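Local coordinates for glutathione S-transferase (Agrobacterium tumefaciens, PDB 2YCD), which binds a glutathione conjugate and probably transfers glutathione to electrophilic compounds, as members of the GST superfamily do, perhaps in herbicide detoxification, at residues Leu127-Val132 against Ala144-Thr149; Lys14-Ile19 against Pro48-Arg53; Glu168-Ser173 against Leu201-Arg206. All blocks are in the same frame, centred on the assembly; numbering follows the deposited sequence. Where two conformers were deposited one is given.

Interaction 1. Residues Leu127-Val132 against Ala144-Thr149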
ATOM      1  N   LEU A 127      -3.638   1.730  11.546  1.00 10.22           N
ATOM      2  CA  LEU A 127      -2.476   2.439  12.063  1.00 11.68           C
ATOM      3  C   LEU A 127      -2.822   3.850  12.538  1.00 13.10           C
ATOM      4  O   LEU A 127      -2.227   4.344  13.500  1.00 13.46           O
ATOM      5  CB  LEU A 127      -1.373   2.483  11.008  1.00 14.52           C
ATOM      6  CG  LEU A 127      -0.863   1.096  10.615  1.00 20.66           C
ATOM      7  CD1 LEU A 127       0.355   1.227   9.704  1.00 26.95           C
ATOM      8  CD2 LEU A 127      -0.534   0.251  11.847  1.00 25.01           C
ATOM      9  N   ASN A 128      -3.776   4.505  11.884  1.00 12.24           N
ATOM     10  CA  ASN A 128      -4.194   5.832  12.340  1.00 12.93           C
ATOM     11  C   ASN A 128      -4.728   5.722  13.769  1.00 12.82           C
ATOM     12  O   ASN A 128      -4.460   6.583  14.611  1.00 15.35           O
ATOM     13  CB  ASN A 128      -5.230   6.470  11.398  1.00 12.24           C
ATOM     14  CG  ASN A 128      -4.619   6.947  10.098  1.00 15.98           C
ATOM     15  OD1 ASN A 128      -3.401   7.088   9.980  1.00 18.52           O
ATOM     16  ND2 ASN A 128      -5.466   7.189   9.112  1.00 17.80           N
ATOM     17  N   PHE A 129      -5.434   4.633  14.043  1.00 11.97           N
ATOM     18  CA  PHE A 129      -5.936   4.353  15.381  1.00 11.24           C
ATOM     19  C   PHE A 129      -4.859   3.928  16.368  1.00 12.50           C
ATOM     20  O   PHE A 129      -4.749   4.512  17.457  1.00 12.08           O
ATOM     21  CB  PHE A 129      -7.046   3.301  15.326  1.00 11.46           C
ATOM     22  CG  PHE A 129      -7.460   2.790  16.679  1.00 13.51           C
ATOM     23  CD1 PHE A 129      -8.293   3.539  17.503  1.00 16.49           C
ATOM     24  CD2 PHE A 129      -7.005   1.569  17.125  1.00 15.65           C
ATOM     25  CE1 PHE A 129      -8.669   3.064  18.756  1.00 19.11           C
ATOM     26  CE2 PHE A 129      -7.361   1.091  18.374  1.00 17.00           C
ATOM     27  CZ  PHE A 129      -8.198   1.843  19.186  1.00 20.56           C
ATOM     28  N   THR A 130      -4.051   2.933  16.019  1.00 12.59           N
ATOM     29  CA  THR A 130      -3.085   2.417  16.994  1.00 11.60           C
ATOM     30  C   THR A 130      -1.982   3.432  17.314  1.00 15.27           C
ATOM     31  O   THR A 130      -1.431   3.424  18.422  1.00 14.83           O
ATOM     32  CB  THR A 130      -2.487   1.052  16.566  1.00 16.67           C
ATOM     33  OG1 THR A 130      -1.758   1.217  15.350  1.00 19.17           O
ATOM     34  CG2 THR A 130      -3.591   0.025  16.377  1.00 14.75           C
ATOM     35  N   THR A 131      -1.679   4.322  16.373  1.00 16.70           N
ATOM     36  CA  THR A 131      -0.694   5.368  16.606  1.00 14.16           C
ATOM     37  C   THR A 131      -1.161   6.316  17.719  1.00 17.74           C
ATOM     38  O   THR A 131      -0.401   6.619  18.650  1.00 17.05           O
ATOM     39  CB  THR A 131      -0.396   6.158  15.323  1.00 20.90           C
ATOM     40  OG1 THR A 131       0.312   5.310  14.407  1.00 24.04           O
ATOM     41  CG2 THR A 131       0.468   7.392  15.625  1.00 23.91           C
ATOM     42  N   VAL A 132      -2.407   6.780  17.627  1.00 15.21           N
ATOM     43  CA  VAL A 132      -2.986   7.618  18.668  1.00 16.08           C
ATOM     44  C   VAL A 132      -3.109   6.825  19.966  1.00 15.82           C
ATOM     45  O   VAL A 132      -2.725   7.304  21.043  1.00 15.88           O
ATOM     46  CB  VAL A 132      -4.373   8.152  18.253  1.00 16.67           C
ATOM     47  CG1 VAL A 132      -4.967   9.004  19.384  1.00 20.32           C
ATOM     48  CG2 VAL A 132      -4.265   8.967  16.968  1.00 24.82           C
ATOM     49  N   ALA A 144      -9.909  12.355  22.459  1.00 30.64           N
ATOM     50  CA  ALA A 144     -10.698  12.923  21.370  1.00 33.61           C
ATOM     51  C   ALA A 144     -10.213  12.475  19.986  1.00 32.35           C
ATOM     52  O   ALA A 144     -11.019  12.097  19.133  1.00 27.00           O
ATOM     53  CB  ALA A 144     -10.730  14.433  21.462  1.00 39.53           C
ATOM     54  N   ARG A 145      -8.903  12.525  19.764  1.00 30.20           N
ATOM     55  CA  ARG A 145      -8.318  12.079  18.499  1.00 24.95           C
ATOM     56  C   ARG A 145      -8.502  10.564  18.381  1.00 25.16           C
ATOM     57  O   ARG A 145      -8.687  10.006  17.292  1.00 21.90           O
ATOM     58  CB  ARG A 145      -6.833  12.432  18.462  1.00 32.62           C
ATOM     59  CG  ARG A 145      -6.236  12.627  17.074  1.00 35.28           C
ATOM     60  CD  ARG A 145      -4.755  12.999  17.175  1.00 43.92           C
ATOM     61  NE  ARG A 145      -4.533  14.088  18.125  1.00 59.85           N
ATOM     62  CZ  ARG A 145      -3.377  14.330  18.742  1.00 71.10           C
ATOM     63  NH1 ARG A 145      -2.323  13.558  18.517  1.00 56.84           N
ATOM     64  NH2 ARG A 145      -3.274  15.346  19.591  1.00 65.96           N
ATOM     65  N   LEU A 146      -8.444   9.900  19.526  1.00 20.64           N
ATOM     66  CA  LEU A 146      -8.715   8.481  19.603  1.00 15.28           C
ATOM     67  C   LEU A 146     -10.138   8.164  19.132  1.00 27.08           C
ATOM     68  O   LEU A 146     -10.356   7.247  18.333  1.00 16.89           O
ATOM     69  CB  LEU A 146      -8.500   7.986  21.040  1.00 17.76           C
ATOM     70  CG  LEU A 146      -8.503   6.476  21.276  1.00 24.67           C
ATOM     71  CD1 LEU A 146      -7.359   5.817  20.538  1.00 20.84           C
ATOM     72  CD2 LEU A 146      -8.401   6.181  22.763  1.00 27.85           C
ATOM     73  N   ALA A 147     -11.112   8.929  19.614  1.00 22.32           N
ATOM     74  CA  ALA A 147     -12.497   8.667  19.237  1.00 24.76           C
ATOM     75  C   ALA A 147     -12.700   8.815  17.731  1.00 20.02           C
ATOM     76  O   ALA A 147     -13.401   8.005  17.116  1.00 18.74           O
ATOM     77  CB  ALA A 147     -13.458   9.572  20.015  1.00 28.47           C
ATOM     78  N   ARG A 148     -12.074   9.826  17.141  1.00 17.76           N
ATOM     79  CA  ARG A 148     -12.205  10.060  15.706  1.00 20.81           C
ATOM     80  C   ARG A 148     -11.607   8.929  14.884  1.00 18.08           C
ATOM     81  O   ARG A 148     -12.250   8.409  13.970  1.00 20.05           O
ATOM     82  CB  ARG A 148     -11.580  11.395  15.306  1.00 24.38           C
ATOM     83  CG  ARG A 148     -12.291  12.580  15.929  1.00 31.50           C
ATOM     84  CD  ARG A 148     -11.782  13.900  15.394  1.00 57.94           C
ATOM     85  NE  ARG A 148     -12.496  15.023  15.997  1.00 65.97           N
ATOM     86  CZ  ARG A 148     -12.320  16.294  15.650  1.00 68.24           C
ATOM     87  NH1 ARG A 148     -11.449  16.604  14.697  1.00 61.72           N
ATOM     88  NH2 ARG A 148     -13.012  17.253  16.253  1.00 68.11           N
ATOM     89  N   THR A 149     -10.376   8.539  15.201  1.00 16.68           N
ATOM     90  CA  THR A 149      -9.744   7.461  14.437  1.00 16.36           C
ATOM     91  C   THR A 149     -10.473   6.146  14.681  1.00 14.96           C
ATOM     92  O   THR A 149     -10.596   5.322  13.780  1.00 14.31           O
ATOM     93  CB  THR A 149      -8.244   7.305  14.753  1.00 14.15           C
ATOM     94  OG1 THR A 149      -8.063   7.031  16.149  1.00 14.94           O
ATOM     95  CG2 THR A 149      -7.477   8.565  14.383  1.00 19.61           C
TER

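Interaction 2. Residues Lys14-Ile19 against Pro48-Arg53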
ATOM      1  N   LYS A  14      19.751 -22.934  -6.805  1.00 33.39           N
ATOM      2  CA  LYS A  14      19.084 -21.688  -6.442  1.00 38.74           C
ATOM      3  C   LYS A  14      19.287 -21.390  -4.961  1.00 27.50           C
ATOM      4  O   LYS A  14      18.931 -22.196  -4.107  1.00 29.13           O
ATOM      5  CB  LYS A  14      17.602 -21.764  -6.770  1.00 34.76           C
ATOM      6  N   PRO A  15      19.860 -20.224  -4.650  1.00 31.03           N
ATOM      7  CA  PRO A  15      20.156 -19.917  -3.249  1.00 20.75           C
ATOM      8  C   PRO A  15      18.903 -19.519  -2.474  1.00 18.32           C
ATOM      9  O   PRO A  15      18.066 -18.770  -2.983  1.00 20.95           O
ATOM     10  CB  PRO A  15      21.113 -18.733  -3.359  1.00 31.96           C
ATOM     11  CG  PRO A  15      20.732 -18.063  -4.612  1.00 23.55           C
ATOM     12  CD  PRO A  15      20.268 -19.138  -5.555  1.00 37.95           C
ATOM     13  N   ASN A  16      18.772 -20.028  -1.255  1.00 11.79           N
ATOM     14  CA  ASN A  16      17.752 -19.565  -0.316  1.00 11.19           C
ATOM     15  C   ASN A  16      17.849 -18.054  -0.135  1.00  9.80           C
ATOM     16  O   ASN A  16      18.942 -17.505  -0.151  1.00 10.99           O
ATOM     17  CB  ASN A  16      18.006 -20.204   1.050  1.00 10.46           C
ATOM     18  CG  ASN A  16      17.866 -21.717   1.046  1.00 11.78           C
ATOM     19  OD1 ASN A  16      17.209 -22.315   0.184  1.00 12.91           O
ATOM     20  ND2 ASN A  16      18.492 -22.346   2.031  1.00 11.77           N
ATOM     21  N   PRO A  17      16.710 -17.378   0.052  1.00 10.08           N
ATOM     22  CA  PRO A  17      16.751 -15.948   0.342  1.00  9.43           C
ATOM     23  C   PRO A  17      17.077 -15.664   1.817  1.00  8.83           C
ATOM     24  O   PRO A  17      16.913 -16.525   2.697  1.00  9.68           O
ATOM     25  CB  PRO A  17      15.324 -15.500   0.014  1.00 10.90           C
ATOM     26  CG  PRO A  17      14.496 -16.677   0.385  1.00 10.61           C
ATOM     27  CD  PRO A  17      15.330 -17.890  -0.021  1.00  9.66           C
ATOM     28  N   THR A  18      17.568 -14.451   2.055  1.00  9.32           N
ATOM     29  CA  THR A  18      17.877 -13.949   3.383  1.00  9.08           C
ATOM     30  C   THR A  18      17.045 -12.686   3.633  1.00  9.69           C
ATOM     31  O   THR A  18      17.016 -11.784   2.796  1.00 10.31           O
ATOM     32  CB  THR A  18      19.372 -13.604   3.519  1.00  9.87           C
ATOM     33  OG1 THR A  18      20.130 -14.802   3.307  1.00 11.38           O
ATOM     34  CG2 THR A  18      19.670 -13.047   4.913  1.00 12.32           C
ATOM     35  N   ILE A  19      16.355 -12.637   4.765  1.00  8.73           N
ATOM     36  CA  ILE A  19      15.553 -11.473   5.106  0.69  9.14           C
ATOM     37  C   ILE A  19      16.078 -10.772   6.348  1.00  9.04           C
ATOM     38  O   ILE A  19      16.627 -11.408   7.256  1.00 11.05           O
ATOM     39  CB  ILE A  19      14.077 -11.832   5.273  0.69 12.35           C
ATOM     40  CG1 ILE A  19      13.867 -12.682   6.510  0.69  8.19           C
ATOM     41  CG2 ILE A  19      13.548 -12.525   3.993  0.69 10.79           C
ATOM     42  CD1 ILE A  19      12.394 -12.965   6.789  0.69 11.89           C
ATOM     43  N   PRO A  48      12.991 -22.809   2.152  1.00 11.72           N
ATOM     44  CA  PRO A  48      13.902 -22.505   3.265  1.00 12.03           C
ATOM     45  C   PRO A  48      14.502 -21.108   3.134  1.00 10.64           C
ATOM     46  O   PRO A  48      14.727 -20.631   2.024  1.00 11.21           O
ATOM     47  CB  PRO A  48      15.003 -23.577   3.141  1.00 13.08           C
ATOM     48  CG  PRO A  48      14.387 -24.664   2.299  1.00 17.02           C
ATOM     49  CD  PRO A  48      13.428 -23.981   1.366  1.00 12.50           C
ATOM     50  N   TYR A  49      14.722 -20.441   4.258  1.00 10.43           N
ATOM     51  CA  TYR A  49      15.255 -19.089   4.220  1.00 10.23           C
ATOM     52  C   TYR A  49      16.133 -18.835   5.436  1.00  9.32           C
ATOM     53  O   TYR A  49      16.220 -19.665   6.376  1.00 11.69           O
ATOM     54  CB  TYR A  49      14.116 -18.052   4.132  1.00 11.32           C
ATOM     55  CG  TYR A  49      13.264 -17.968   5.385  1.00  8.08           C
ATOM     56  CD1 TYR A  49      12.207 -18.847   5.594  1.00  9.63           C
ATOM     57  CD2 TYR A  49      13.520 -17.014   6.361  1.00  8.37           C
ATOM     58  CE1 TYR A  49      11.416 -18.779   6.741  1.00  9.35           C
ATOM     59  CE2 TYR A  49      12.731 -16.937   7.519  1.00 10.69           C
ATOM     60  CZ  TYR A  49      11.699 -17.836   7.706  1.00  8.92           C
ATOM     61  OH  TYR A  49      10.928 -17.754   8.848  1.00 10.28           O
ATOM     62  N   HIS A  50      16.787 -17.686   5.414  1.00  9.70           N
ATOM     63  CA  HIS A  50      17.710 -17.279   6.460  1.00  9.39           C
ATOM     64  C   HIS A  50      17.377 -15.874   6.901  1.00  9.68           C
ATOM     65  O   HIS A  50      16.702 -15.129   6.171  1.00  9.84           O
ATOM     66  CB  HIS A  50      19.157 -17.360   5.945  1.00 10.86           C
ATOM     67  CG  HIS A  50      19.459 -18.663   5.290  1.00  9.77           C
ATOM     68  ND1 HIS A  50      19.809 -19.787   6.008  1.00 11.70           N
ATOM     69  CD2 HIS A  50      19.369 -19.058   3.996  1.00  9.68           C
ATOM     70  CE1 HIS A  50      19.959 -20.804   5.185  1.00 12.50           C
ATOM     71  NE2 HIS A  50      19.696 -20.390   3.954  1.00 12.98           N
ATOM     72  N   VAL A  51      17.828 -15.506   8.092  1.00 10.52           N
ATOM     73  CA  VAL A  51      17.613 -14.150   8.569  1.00 10.62           C
ATOM     74  C   VAL A  51      18.914 -13.473   8.953  1.00 11.85           C
ATOM     75  O   VAL A  51      19.898 -14.132   9.338  1.00 13.71           O
ATOM     76  CB  VAL A  51      16.606 -14.072   9.747  1.00 11.74           C
ATOM     77  CG1 VAL A  51      15.294 -14.783   9.389  1.00 11.86           C
ATOM     78  CG2 VAL A  51      17.199 -14.643  11.041  1.00 13.35           C
ATOM     79  N   ARG A  52      18.908 -12.154   8.818  1.00 11.36           N
ATOM     80  CA  ARG A  52      19.979 -11.315   9.311  0.53 12.47           C
ATOM     81  C   ARG A  52      19.375 -10.368  10.340  1.00 11.85           C
ATOM     82  O   ARG A  52      18.523  -9.542  10.003  1.00 11.70           O
ATOM     83  CB  ARG A  52      20.619 -10.542   8.156  0.53 12.67           C
ATOM     84  CG  ARG A  52      21.779  -9.667   8.555  0.53 13.69           C
ATOM     85  CD  ARG A  52      22.727  -9.428   7.373  0.53 19.70           C
ATOM     86  NE  ARG A  52      22.063  -8.782   6.243  0.53 20.24           N
ATOM     87  CZ  ARG A  52      22.042  -7.468   6.045  0.53 22.50           C
ATOM     88  NH1 ARG A  52      22.647  -6.663   6.907  0.53 21.85           N
ATOM     89  NH2 ARG A  52      21.419  -6.958   4.987  0.53 15.55           N
ATOM     90  N   ARG A  53      19.795 -10.513  11.595  1.00 12.15           N
ATOM     91  CA  ARG A  53      19.246  -9.709  12.681  1.00 13.44           C
ATOM     92  C   ARG A  53      19.951  -8.364  12.782  1.00 16.07           C
ATOM     93  O   ARG A  53      21.183  -8.297  12.802  1.00 20.35           O
ATOM     94  CB  ARG A  53      19.406 -10.458  14.006  1.00 14.70           C
ATOM     95  CG  ARG A  53      18.638 -11.771  14.097  1.00 18.28           C
ATOM     96  CD  ARG A  53      19.007 -12.531  15.380  1.00 21.14           C
ATOM     97  NE  ARG A  53      20.437 -12.818  15.435  1.00 34.13           N
ATOM     98  CZ  ARG A  53      21.102 -13.117  16.549  1.00 58.69           C
ATOM     99  NH1 ARG A  53      20.470 -13.172  17.717  1.00 44.04           N
ATOM    100  NH2 ARG A  53      22.405 -13.358  16.493  1.00 54.62           N
TER

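Interaction 3. Residues Glu168-Ser173 against Leu201-Arg206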
ATOM      1  N   GLU A 168     -14.472 -18.338   3.338  1.00 13.53           N
ATOM      2  CA  GLU A 168     -13.341 -18.859   4.094  1.00 14.45           C
ATOM      3  C   GLU A 168     -12.154 -17.891   3.971  1.00 11.55           C
ATOM      4  O   GLU A 168     -11.545 -17.544   4.977  1.00 11.89           O
ATOM      5  CB  GLU A 168     -12.942 -20.255   3.596  1.00 15.67           C
ATOM      6  CG  GLU A 168     -11.974 -20.967   4.531  1.00 17.27           C
ATOM      7  CD  GLU A 168     -11.522 -22.320   4.000  1.00 22.77           C
ATOM      8  OE1 GLU A 168     -11.926 -22.689   2.881  1.00 23.35           O
ATOM      9  OE2 GLU A 168     -10.748 -22.997   4.702  1.00 30.45           O
ATOM     10  N   TRP A 169     -11.882 -17.460   2.739  1.00 12.55           N
ATOM     11  CA  TRP A 169     -10.749 -16.579   2.430  1.00 11.21           C
ATOM     12  C   TRP A 169     -11.238 -15.444   1.545  1.00 14.45           C
ATOM     13  O   TRP A 169     -12.381 -15.453   1.084  1.00 15.10           O
ATOM     14  CB  TRP A 169      -9.619 -17.365   1.753  1.00 10.97           C
ATOM     15  CG  TRP A 169      -9.195 -18.596   2.524  1.00 11.91           C
ATOM     16  CD1 TRP A 169      -9.360 -19.900   2.140  1.00 11.89           C
ATOM     17  CD2 TRP A 169      -8.551 -18.635   3.808  1.00 10.50           C
ATOM     18  NE1 TRP A 169      -8.853 -20.737   3.101  1.00 10.63           N
ATOM     19  CE2 TRP A 169      -8.359 -19.988   4.138  1.00 10.06           C
ATOM     20  CE3 TRP A 169      -8.113 -17.655   4.710  1.00 10.38           C
ATOM     21  CZ2 TRP A 169      -7.745 -20.395   5.321  1.00 13.59           C
ATOM     22  CZ3 TRP A 169      -7.512 -18.059   5.900  1.00 11.96           C
ATOM     23  CH2 TRP A 169      -7.336 -19.420   6.191  1.00 12.89           C
ATOM     24  N   LEU A 170     -10.385 -14.453   1.308  1.00 11.54           N
ATOM     25  CA  LEU A 170     -10.800 -13.284   0.525  1.00 15.20           C
ATOM     26  C   LEU A 170     -11.156 -13.588  -0.938  1.00 14.05           C
ATOM     27  O   LEU A 170     -12.118 -13.009  -1.463  1.00 20.36           O
ATOM     28  CB  LEU A 170      -9.738 -12.182   0.593  1.00 12.98           C
ATOM     29  CG  LEU A 170      -9.550 -11.495   1.957  1.00 11.76           C
ATOM     30  CD1 LEU A 170      -8.227 -10.758   1.963  1.00 11.29           C
ATOM     31  CD2 LEU A 170     -10.687 -10.557   2.340  1.00 14.50           C
ATOM     32  N   GLU A 171     -10.365 -14.418  -1.613  1.00 15.67           N
ATOM     33  CA  GLU A 171     -10.596 -14.726  -3.044  1.00 16.89           C
ATOM     34  C   GLU A 171     -10.487 -16.216  -3.322  1.00 16.44           C
ATOM     35  O   GLU A 171      -9.477 -16.697  -3.842  1.00 21.65           O
ATOM     36  CB  GLU A 171      -9.615 -13.949  -3.943  1.00 18.22           C
ATOM     37  CG  GLU A 171      -9.726 -14.246  -5.455  1.00 30.43           C
ATOM     38  CD  GLU A 171     -11.137 -14.090  -6.014  1.00 40.09           C
ATOM     39  OE1 GLU A 171     -11.820 -13.093  -5.686  1.00 30.85           O
ATOM     40  OE2 GLU A 171     -11.562 -14.975  -6.791  1.00 48.28           O
ATOM     41  N   GLY A 172     -11.525 -16.963  -2.963  1.00 19.41           N
ATOM     42  CA  GLY A 172     -11.520 -18.396  -3.186  1.00 18.04           C
ATOM     43  C   GLY A 172     -10.548 -19.094  -2.261  1.00 14.34           C
ATOM     44  O   GLY A 172     -10.738 -19.100  -1.042  1.00 22.78           O
ATOM     45  N   SER A 173      -9.489 -19.656  -2.820  1.00 18.35           N
ATOM     46  CA  SER A 173      -8.505 -20.401  -2.046  0.65 17.19           C
ATOM     47  C   SER A 173      -7.603 -19.461  -1.254  1.00 13.73           C
ATOM     48  O   SER A 173      -7.429 -18.295  -1.624  1.00 13.48           O
ATOM     49  CB  SER A 173      -7.641 -21.261  -2.975  0.65 19.66           C
ATOM     50  OG  SER A 173      -8.423 -22.235  -3.641  0.65 22.88           O
ATOM     51  N   LEU A 201     -12.783 -11.986  13.326  1.00 11.78           N
ATOM     52  CA  LEU A 201     -12.065 -12.743  14.339  1.00 12.14           C
ATOM     53  C   LEU A 201     -11.843 -14.186  13.891  1.00 13.80           C
ATOM     54  O   LEU A 201     -10.745 -14.721  14.002  1.00 12.99           O
ATOM     55  CB  LEU A 201     -12.866 -12.723  15.637  1.00 15.99           C
ATOM     56  CG  LEU A 201     -12.206 -13.452  16.807  1.00 16.80           C
ATOM     57  CD1 LEU A 201     -10.817 -12.870  17.086  1.00 24.44           C
ATOM     58  CD2 LEU A 201     -13.103 -13.335  18.032  1.00 23.10           C
ATOM     59  N   ALA A 202     -12.895 -14.821  13.386  1.00 11.34           N
ATOM     60  CA  ALA A 202     -12.810 -16.204  12.933  1.00 11.24           C
ATOM     61  C   ALA A 202     -11.865 -16.336  11.739  1.00  9.00           C
ATOM     62  O   ALA A 202     -11.141 -17.329  11.614  1.00 12.31           O
ATOM     63  CB  ALA A 202     -14.212 -16.743  12.585  1.00 12.58           C
ATOM     64  N   TYR A 203     -11.892 -15.333  10.863  1.00 10.41           N
ATOM     65  CA  TYR A 203     -10.997 -15.268   9.704  1.00  9.96           C
ATOM     66  C   TYR A 203      -9.522 -15.217  10.148  1.00 10.13           C
ATOM     67  O   TYR A 203      -8.700 -16.007   9.697  1.00 10.08           O
ATOM     68  CB  TYR A 203     -11.398 -14.055   8.856  1.00 11.10           C
ATOM     69  CG  TYR A 203     -10.451 -13.685   7.727  1.00  9.98           C
ATOM     70  CD1 TYR A 203     -10.302 -14.496   6.617  1.00  9.26           C
ATOM     71  CD2 TYR A 203      -9.713 -12.506   7.783  1.00  9.61           C
ATOM     72  CE1 TYR A 203      -9.443 -14.151   5.577  1.00 10.25           C
ATOM     73  CE2 TYR A 203      -8.864 -12.140   6.756  1.00  9.06           C
ATOM     74  CZ  TYR A 203      -8.720 -12.956   5.659  1.00  8.50           C
ATOM     75  OH  TYR A 203      -7.849 -12.604   4.654  1.00  9.25           O
ATOM     76  N   VAL A 204      -9.211 -14.321  11.071  1.00  9.83           N
ATOM     77  CA  VAL A 204      -7.852 -14.234  11.609  1.00  9.83           C
ATOM     78  C   VAL A 204      -7.448 -15.572  12.248  1.00 10.53           C
ATOM     79  O   VAL A 204      -6.343 -16.066  12.015  1.00 10.20           O
ATOM     80  CB  VAL A 204      -7.758 -13.103  12.631  1.00  9.49           C
ATOM     81  CG1 VAL A 204      -6.445 -13.188  13.420  1.00 11.04           C
ATOM     82  CG2 VAL A 204      -7.877 -11.757  11.923  1.00 11.72           C
ATOM     83  N   GLU A 205      -8.340 -16.165  13.043  1.00 11.56           N
ATOM     84  CA  GLU A 205      -8.037 -17.449  13.668  1.00 10.91           C
ATOM     85  C   GLU A 205      -7.835 -18.568  12.642  1.00  9.62           C
ATOM     86  O   GLU A 205      -6.969 -19.444  12.837  1.00 10.93           O
ATOM     87  CB  GLU A 205      -9.084 -17.843  14.725  1.00 12.73           C
ATOM     88  CG  GLU A 205      -9.117 -16.908  15.945  1.00 16.78           C
ATOM     89  CD  GLU A 205      -7.780 -16.797  16.669  1.00 39.71           C
ATOM     90  OE1 GLU A 205      -7.005 -17.775  16.659  1.00 38.80           O
ATOM     91  OE2 GLU A 205      -7.504 -15.725  17.254  1.00 33.84           O
ATOM     92  N   ARG A 206      -8.591 -18.550  11.547  1.00 11.34           N
ATOM     93  CA  ARG A 206      -8.397 -19.547  10.488  1.00 11.34           C
ATOM     94  C   ARG A 206      -6.972 -19.486   9.918  1.00  9.58           C
ATOM     95  O   ARG A 206      -6.348 -20.517   9.632  1.00 10.59           O
ATOM     96  CB  ARG A 206      -9.413 -19.360   9.357  1.00 14.64           C
ATOM     97  CG  ARG A 206     -10.788 -19.937   9.667  1.00 22.61           C
ATOM     98  CD  ARG A 206     -11.621 -20.136   8.398  1.00 23.15           C
ATOM     99  NE  ARG A 206     -11.949 -18.883   7.745  1.00 21.55           N
ATOM    100  CZ  ARG A 206     -12.898 -18.056   8.154  1.00 18.64           C
ATOM    101  NH1 ARG A 206     -13.615 -18.340   9.244  1.00 16.63           N
ATOM    102  NH2 ARG A 206     -13.135 -16.946   7.481  1.00 20.88           N
TER

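Interaction 1. Residues Leu127-Val132 against Ala144-Thr149
Apolar contacts carry most of this antiparallel helix pair; the axes of the two segments come within 8.8 Å, at a signed crossing angle of -161°. Val-132 directs its CB toward the other helix. Its CG1, anti to the backbone N (chi1 179°), rests on the backbone of the facing turn, 3.6 Å from Leu-146 N, while CG2 reaches between the aliphatic part of Arg-145 and the methyl of Thr-149. On the flank, Phe-129 and Leu-146 both swing CG anti to the backbone N and meet obliquely, Phe-129 CE1 lying 3.5 Å from Leu-146 CD1.

The nearest CA pair, Phe-129 and Thr-149 at 5.0 Å, flanks the side chain of Thr-149. Thr-149 has OG1 in the crowded position between N and C (chi1 59°), bringing this oxygen to 3.5 Å from Phe-129 CA and to the edge of the phenyl ring. The hydroxyl is within hydrogen-bonding range of Arg-145 O and Leu-146 O, so its polarity can be met inside its own helix. Thr-149 CG2 turns instead to Asn-128 O, at 3.6 Å.

Arg-145, bent at chi3, forms a salt bridge through NH1 with Glu-136, and its NH2 lies near Arg-145 of the second subunit, like charges meeting. The pair joins helices 105-135 and 142-164 near the turn between them; Phe-129 also packs on Trp-133 and Leu-153, and Asn-128 touches Asn-128 of the second subunit.

Interaction 2. Residues Lys14-Ile19 against Pro48-Arg53
Two strands run parallel here, and their backbones make the tight part of the contact. His-50 uses both its backbone N and its O: the N donates to Pro-17 O at 3.0 Å, and the O receives Ile-19 N at 2.9 Å, both in the plane of the accepting carbonyl. Arg-52 N then binds Ile-19 O at 2.9 Å, from above the carbonyl plane. Short CA-H...O contacts from Thr-18 to His-50 O and from Val-51 to Ile-19 O fill in alongside.

On the face carrying Ile-19 and Val-51 the packing is apolar. The two side chains lie side by side, Ile-19 CG1 3.8 Å from Val-51 CG1. Ile-19 holds CG1 in the crowded position between N and C (chi1 69°) and sends CD1 obliquely to Tyr-49 CE2, 4.1 Å away. Val-38 and Arg-39 of helix 35-45 cover this face, and Arg-39 also binds the Tyr-49 hydroxyl.

The opposite face is the solvent side: His-50 is exposed there and Thr-18 partly so, with Thr-18 OG1 3.8 Å from His-50 CB. Before the strand begins, the partly exposed Asn-16 ties down the imidazole. Its ND2 gives a nearly straight bond to His-50 NE2 (3.0 Å, 165° at the hydrogen), in the amide plane but tilted 27° from the ring plane, so NE2 acts as acceptor and should carry no proton.

With helix 35-45 as the crossover, strands 18-22 and 50-54 form the beta-alpha-beta unit that opens the thioredoxin-like N-terminal domain of glutathione transferases.

Interaction 3. Residues Glu168-Ser173 against Leu201-Arg206
Three flat groups meet between the loop and the helix. The Trp-169 indole has Glu-168 CG over one face, 3.4 Å above the plane and toward the rim, while Gly-172 O and Arg-206 O lie at its edge; its CH2 comes 3.7 Å from that Arg-206 O. The Tyr-203 ring receives Glu-168 O and Arg-206 NH2 at its edge and meets the indole obliquely, CE1 3.8 Å from Trp-169 CE3. One face of the Arg-206 guanidinium is covered by Tyr-203 CA.

Arg-206, bent at chi3 (-65°), approaches Glu-168 side-on. Both NE (3.1 Å) and NH2 (3.0 Å) donate to the single atom Glu-168 O, which lies close to the guanidinium plane; the NE bond falls on a lone pair of Glu-168 O, in the carbonyl plane, whereas NH2 sits above that plane. The Leu-170 and Tyr-203 side chains cross at about a right angle, putting Leu-170 CD1 3.3 Å from Tyr-203 OH. That hydroxyl finds its polar partner in Asp-178, which also binds Leu-170 N.

The positive charge thus grips a backbone oxygen, with the Glu-168 carboxylate not in contact. The two bonds should polarise that carbonyl and, together with Asp-178, pin the loop to helices 198-208 and 176-185.

In the fold
Along the chain the contacts follow one another without overlap: interaction 2 first, then interaction 1, then interaction 3. Interaction 2 belongs to the four-stranded sheet of the thioredoxin-like N-terminal domain, whereas interactions 1 and 3 both lie in the helical C-terminal domain. The centres of interactions 1 and 2 are about 36 Å apart, on opposite sides of the chain's centre; those of 1 and 3 are about 26 Å apart, those of 2 and 3 about 28 Å, and none touches another. Helix 142-164 takes part in interaction 1 and later leads into the loop of interaction 3. No residue of these segments lines the S-(p-nitrobenzyl)glutathione pocket, but Leu-127 touches Arg-34 and Arg-187, which do.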